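Local coordinates for protein endo-polygalacturonase (Pectobacterium carotovorum subsp. carotovorum, PDB 1BHE) that hydrolyses the alpha-1,4 bonds between galacturonosyl units inside polygalacturonic acid, and takes part in maceration and soft-rotting of plant tissue, at residues Y114-K126 and L164-H176. Numbering follows the deposited sequence.
Sequences YGPGTIDGQGGVK and LYNVSLINSPNFH
Asp120 OD1 is gripped by three groups: a water that also accepts a weak bond from Asn171 ND2, that same ND2 directly in a weak 3.5 Å bond, and the backbone N of Gln122 at 2.9 Å. The Gln122 bond closes an Asx turn and meets the carboxylate from above its plane. CG lies anti to the backbone N (chi1 176°), which brings OD1 alongside Asn171 ND2, whose amide plane stands 65° from the carboxylate, while OD2 takes a salt bridge from Arg74. Just beyond, Gly123 N reaches Asn171 O at 2.9 Å, tilted from the carbonyl plane, and Gly121 O lies against Pro173 CG.

Strands 118-120 and 167-170 run parallel, their axes 4.7 Å apart at closest approach. Gly117 O, Ile119 N and O, and Gly121 N bond in turn to Ser168 N and O and to Ile170 N and O. On one face Ile170 CD1 touches Thr118 CG2 at 3.8 Å, and its CG1 packs on Asp120 CB; on the other, the Ile119 and Leu169 side chains lie side by side, pointing the same way, with CD1 of the first on CD2 of the second. At the corner round Asn166, Gly115 N bonds to Tyr165 O, one water joins Gly115 O to Asn166 ND2, and another joins Pro116 O to Ser168 OG. Before the corner, Tyr114 CD2 meets the edge of the Tyr165 ring.

These are successive coils of the right-handed parallel beta-helix of family 28: strand 118-120 lies between 72-75 and 167-170, which in turn pairs with 183-193, and Leu169 packs on Ile192 while Ile119 touches Ile67.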
loop_
_atom_site.group_PDB
_atom_site.type_symbol
_atom_site.label_atom_id
_atom_site.label_comp_id
_atom_site.label_asym_id
_atom_site.label_seq_id
_atom_site.Cartn_x
_atom_site.Cartn_y
_atom_site.Cartn_z
ATOM N N TYR A 114 7.225 -13.579 -5.704
ATOM C CA TYR A 114 6.320 -14.274 -6.613
ATOM C C TYR A 114 5.491 -15.340 -5.901
ATOM O O TYR A 114 6.015 -15.994 -4.993
ATOM C CB TYR A 114 7.144 -14.970 -7.729
ATOM C CG TYR A 114 7.959 -14.006 -8.571
ATOM C CD1 TYR A 114 9.188 -13.526 -8.132
ATOM C CD2 TYR A 114 7.474 -13.528 -9.777
ATOM C CE1 TYR A 114 9.893 -12.583 -8.861
ATOM C CE2 TYR A 114 8.181 -12.603 -10.530
ATOM C CZ TYR A 114 9.386 -12.129 -10.057
ATOM O OH TYR A 114 10.093 -11.212 -10.803
ATOM N N GLY A 115 4.243 -15.528 -6.307
ATOM C CA GLY A 115 3.378 -16.573 -5.759
ATOM C C GLY A 115 3.226 -17.730 -6.748
ATOM O O GLY A 115 4.186 -18.099 -7.411
ATOM N N PRO A 116 2.067 -18.388 -6.733
ATOM C CA PRO A 116 0.873 -17.939 -6.072
ATOM C C PRO A 116 0.582 -18.398 -4.661
ATOM O O PRO A 116 -0.585 -18.417 -4.249
ATOM C CB PRO A 116 -0.243 -18.444 -7.011
ATOM C CG PRO A 116 0.291 -19.753 -7.485
ATOM C CD PRO A 116 1.779 -19.567 -7.605
ATOM N N GLY A 117 1.616 -18.629 -3.877
ATOM C CA GLY A 117 1.500 -18.858 -2.447
ATOM C C GLY A 117 1.060 -17.569 -1.747
ATOM O O GLY A 117 0.733 -16.557 -2.359
ATOM N N THR A 118 1.035 -17.640 -0.425
ATOM C CA THR A 118 0.599 -16.573 0.452
ATOM C C THR A 118 1.643 -16.124 1.463
ATOM O O THR A 118 2.430 -16.915 1.973
ATOM C CB THR A 118 -0.614 -17.123 1.262
ATOM O OG1 THR A 118 -1.652 -17.483 0.337
ATOM C CG2 THR A 118 -1.160 -16.116 2.254
ATOM N N ILE A 119 1.612 -14.832 1.775
ATOM C CA ILE A 119 2.410 -14.243 2.842
ATOM C C ILE A 119 1.376 -13.787 3.888
ATOM O O ILE A 119 0.486 -12.998 3.564
ATOM C CB ILE A 119 3.285 -13.067 2.405
ATOM C CG1 ILE A 119 4.289 -13.543 1.349
ATOM C CG2 ILE A 119 4.006 -12.466 3.612
ATOM C CD1 ILE A 119 5.122 -12.453 0.705
ATOM N N ASP A 120 1.437 -14.364 5.076
ATOM C CA ASP A 120 0.483 -14.085 6.142
ATOM C C ASP A 120 1.153 -13.387 7.322
ATOM O O ASP A 120 2.056 -13.944 7.949
ATOM C CB ASP A 120 -0.134 -15.409 6.601
ATOM C CG ASP A 120 -1.082 -15.331 7.774
ATOM O OD1 ASP A 120 -1.485 -14.238 8.210
ATOM O OD2 ASP A 120 -1.441 -16.423 8.280
ATOM N N GLY A 121 0.676 -12.183 7.634
ATOM C CA GLY A 121 1.251 -11.402 8.718
ATOM C C GLY A 121 0.743 -11.744 10.106
ATOM O O GLY A 121 1.285 -11.254 11.105
ATOM N N GLN A 122 -0.336 -12.507 10.226
ATOM C CA GLN A 122 -0.922 -12.832 11.524
ATOM C C GLN A 122 -1.219 -11.569 12.325
ATOM O O GLN A 122 -0.957 -11.500 13.530
ATOM C CB GLN A 122 0.015 -13.726 12.341
ATOM C CG GLN A 122 0.371 -15.064 11.728
ATOM C CD GLN A 122 0.615 -16.129 12.782
ATOM O OE1 GLN A 122 -0.324 -16.822 13.177
ATOM N NE2 GLN A 122 1.845 -16.247 13.268
ATOM N N GLY A 123 -1.798 -10.558 11.680
ATOM C CA GLY A 123 -2.117 -9.294 12.327
ATOM C C GLY A 123 -3.066 -9.476 13.507
ATOM O O GLY A 123 -2.968 -8.747 14.491
ATOM N N GLY A 124 -4.061 -10.347 13.364
ATOM C CA GLY A 124 -5.067 -10.561 14.376
ATOM C C GLY A 124 -4.821 -11.692 15.350
ATOM O O GLY A 124 -5.734 -12.016 16.114
ATOM N N VAL A 125 -3.623 -12.254 15.409
ATOM C CA VAL A 125 -3.309 -13.338 16.331
ATOM C C VAL A 125 -2.656 -12.836 17.608
ATOM O O VAL A 125 -1.716 -12.038 17.568
ATOM C CB VAL A 125 -2.361 -14.351 15.652
ATOM C CG1 VAL A 125 -2.033 -15.517 16.577
ATOM C CG2 VAL A 125 -2.991 -14.858 14.362
ATOM N N LYS A 126 -3.141 -13.298 18.763
ATOM C CA LYS A 126 -2.514 -12.907 20.025
ATOM C C LYS A 126 -1.017 -13.199 19.953
ATOM O O LYS A 126 -0.616 -14.298 19.573
ATOM C CB LYS A 126 -3.123 -13.644 21.222
ATOM C CG LYS A 126 -2.436 -13.318 22.545
ATOM C CD LYS A 126 -2.965 -14.189 23.674
ATOM C CE LYS A 126 -2.247 -13.877 24.977
ATOM N NZ LYS A 126 -0.769 -14.056 24.845
ATOM N N LEU A 164 6.391 -7.545 -7.864
ATOM C CA LEU A 164 5.493 -8.236 -6.948
ATOM C C LEU A 164 4.444 -8.920 -7.845
ATOM O O LEU A 164 3.647 -8.192 -8.442
ATOM C CB LEU A 164 4.766 -7.255 -6.047
ATOM C CG LEU A 164 4.525 -7.496 -4.573
ATOM C CD1 LEU A 164 3.232 -6.828 -4.103
ATOM C CD2 LEU A 164 4.574 -8.950 -4.140
ATOM N N TYR A 165 4.487 -10.243 -7.974
ATOM C CA TYR A 165 3.603 -10.883 -8.945
ATOM C C TYR A 165 2.865 -12.134 -8.507
ATOM O O TYR A 165 3.472 -13.026 -7.917
ATOM C CB TYR A 165 4.510 -11.297 -10.127
ATOM C CG TYR A 165 3.811 -12.042 -11.244
ATOM C CD1 TYR A 165 2.799 -11.463 -11.989
ATOM C CD2 TYR A 165 4.198 -13.345 -11.550
ATOM C CE1 TYR A 165 2.177 -12.159 -13.016
ATOM C CE2 TYR A 165 3.591 -14.044 -12.580
ATOM C CZ TYR A 165 2.578 -13.446 -13.301
ATOM O OH TYR A 165 1.968 -14.149 -14.326
ATOM N N ASN A 166 1.595 -12.221 -8.917
ATOM C CA ASN A 166 0.824 -13.454 -8.735
ATOM C C ASN A 166 0.954 -13.984 -7.323
ATOM O O ASN A 166 1.356 -15.127 -7.146
ATOM C CB ASN A 166 1.381 -14.440 -9.771
ATOM C CG ASN A 166 0.619 -15.738 -9.929
ATOM O OD1 ASN A 166 -0.585 -15.790 -9.689
ATOM N ND2 ASN A 166 1.331 -16.796 -10.315
ATOM N N VAL A 167 0.630 -13.195 -6.307
ATOM C CA VAL A 167 0.795 -13.611 -4.916
ATOM C C VAL A 167 -0.266 -13.035 -4.002
ATOM O O VAL A 167 -0.847 -11.987 -4.296
ATOM C CB VAL A 167 2.221 -13.156 -4.501
ATOM C CG1 VAL A 167 2.336 -11.632 -4.559
ATOM C CG2 VAL A 167 2.615 -13.668 -3.130
ATOM N N SER A 168 -0.551 -13.697 -2.880
ATOM C CA SER A 168 -1.544 -13.208 -1.933
ATOM C C SER A 168 -0.854 -12.721 -0.652
ATOM O O SER A 168 0.052 -13.361 -0.136
ATOM C CB SER A 168 -2.596 -14.252 -1.547
ATOM O OG SER A 168 -3.344 -14.674 -2.682
ATOM N N LEU A 169 -1.281 -11.566 -0.171
ATOM C CA LEU A 169 -0.765 -10.958 1.053
ATOM C C LEU A 169 -1.942 -10.763 2.001
ATOM O O LEU A 169 -2.890 -10.059 1.644
ATOM C CB LEU A 169 -0.116 -9.597 0.783
ATOM C CG LEU A 169 0.860 -9.506 -0.390
ATOM C CD1 LEU A 169 1.385 -8.086 -0.544
ATOM C CD2 LEU A 169 2.012 -10.489 -0.227
ATOM N N ILE A 170 -1.944 -11.452 3.138
ATOM C CA ILE A 170 -3.045 -11.403 4.070
ATOM C C ILE A 170 -2.654 -11.032 5.496
ATOM O O ILE A 170 -1.554 -11.267 5.981
ATOM C CB ILE A 170 -3.824 -12.740 4.151
ATOM C CG1 ILE A 170 -2.971 -13.844 4.781
ATOM C CG2 ILE A 170 -4.342 -13.173 2.784
ATOM C CD1 ILE A 170 -3.724 -15.154 4.958
ATOM N N ASN A 171 -3.636 -10.466 6.191
ATOM C CA ASN A 171 -3.542 -10.120 7.600
ATOM C C ASN A 171 -2.265 -9.390 7.988
ATOM O O ASN A 171 -1.577 -9.763 8.942
ATOM C CB ASN A 171 -3.695 -11.411 8.427
ATOM C CG ASN A 171 -4.959 -12.178 8.063
ATOM O OD1 ASN A 171 -6.002 -11.565 7.843
ATOM N ND2 ASN A 171 -4.855 -13.501 7.993
ATOM N N SER A 172 -1.961 -8.289 7.300
ATOM C CA SER A 172 -0.752 -7.527 7.614
ATOM C C SER A 172 -0.917 -6.747 8.905
ATOM O O SER A 172 -1.916 -6.060 9.129
ATOM C CB SER A 172 -0.435 -6.577 6.448
ATOM O OG SER A 172 0.752 -5.864 6.715
ATOM N N PRO A 173 0.079 -6.816 9.783
ATOM C CA PRO A 173 0.073 -6.086 11.042
ATOM C C PRO A 173 0.065 -4.577 10.814
ATOM O O PRO A 173 -0.574 -3.837 11.557
ATOM C CB PRO A 173 1.332 -6.538 11.767
ATOM C CG PRO A 173 1.734 -7.807 11.083
ATOM C CD PRO A 173 1.326 -7.599 9.639
ATOM N N ASN A 174 0.763 -4.116 9.788
ATOM C CA ASN A 174 0.847 -2.697 9.434
ATOM C C ASN A 174 0.625 -2.581 7.925
ATOM O O ASN A 174 -0.155 -3.388 7.396
ATOM C CB ASN A 174 2.192 -2.166 9.888
ATOM C CG ASN A 174 2.411 -0.681 9.974
ATOM O OD1 ASN A 174 2.330 0.044 8.985
ATOM N ND2 ASN A 174 2.740 -0.193 11.175
ATOM N N PHE A 175 1.216 -1.608 7.247
ATOM C CA PHE A 175 1.027 -1.514 5.794
ATOM C C PHE A 175 1.491 -2.808 5.130
ATOM O O PHE A 175 2.443 -3.420 5.608
ATOM C CB PHE A 175 1.785 -0.308 5.243
ATOM C CG PHE A 175 1.348 1.039 5.753
ATOM C CD1 PHE A 175 0.294 1.202 6.635
ATOM C CD2 PHE A 175 2.019 2.175 5.310
ATOM C CE1 PHE A 175 -0.078 2.454 7.083
ATOM C CE2 PHE A 175 1.644 3.432 5.748
ATOM C CZ PHE A 175 0.596 3.576 6.637
ATOM N N HIS A 176 0.836 -3.215 4.044
ATOM C CA HIS A 176 1.207 -4.445 3.358
ATOM C C HIS A 176 2.473 -4.280 2.523
ATOM O O HIS A 176 3.409 -5.074 2.633
ATOM C CB HIS A 176 0.077 -4.938 2.441
ATOM C CG HIS A 176 -1.152 -5.408 3.158
ATOM N ND1 HIS A 176 -2.018 -4.551 3.795
ATOM C CD2 HIS A 176 -1.658 -6.655 3.318
ATOM C CE1 HIS A 176 -3.014 -5.250 4.328
ATOM N NE2 HIS A 176 -2.823 -6.529 4.059
HETATM O O HOH W 1 4.373 -16.437 -9.849
HETATM O O HOH W 2 -2.197 -16.215 -4.623
HETATM O O HOH W 3 -3.319 -14.534 10.244
#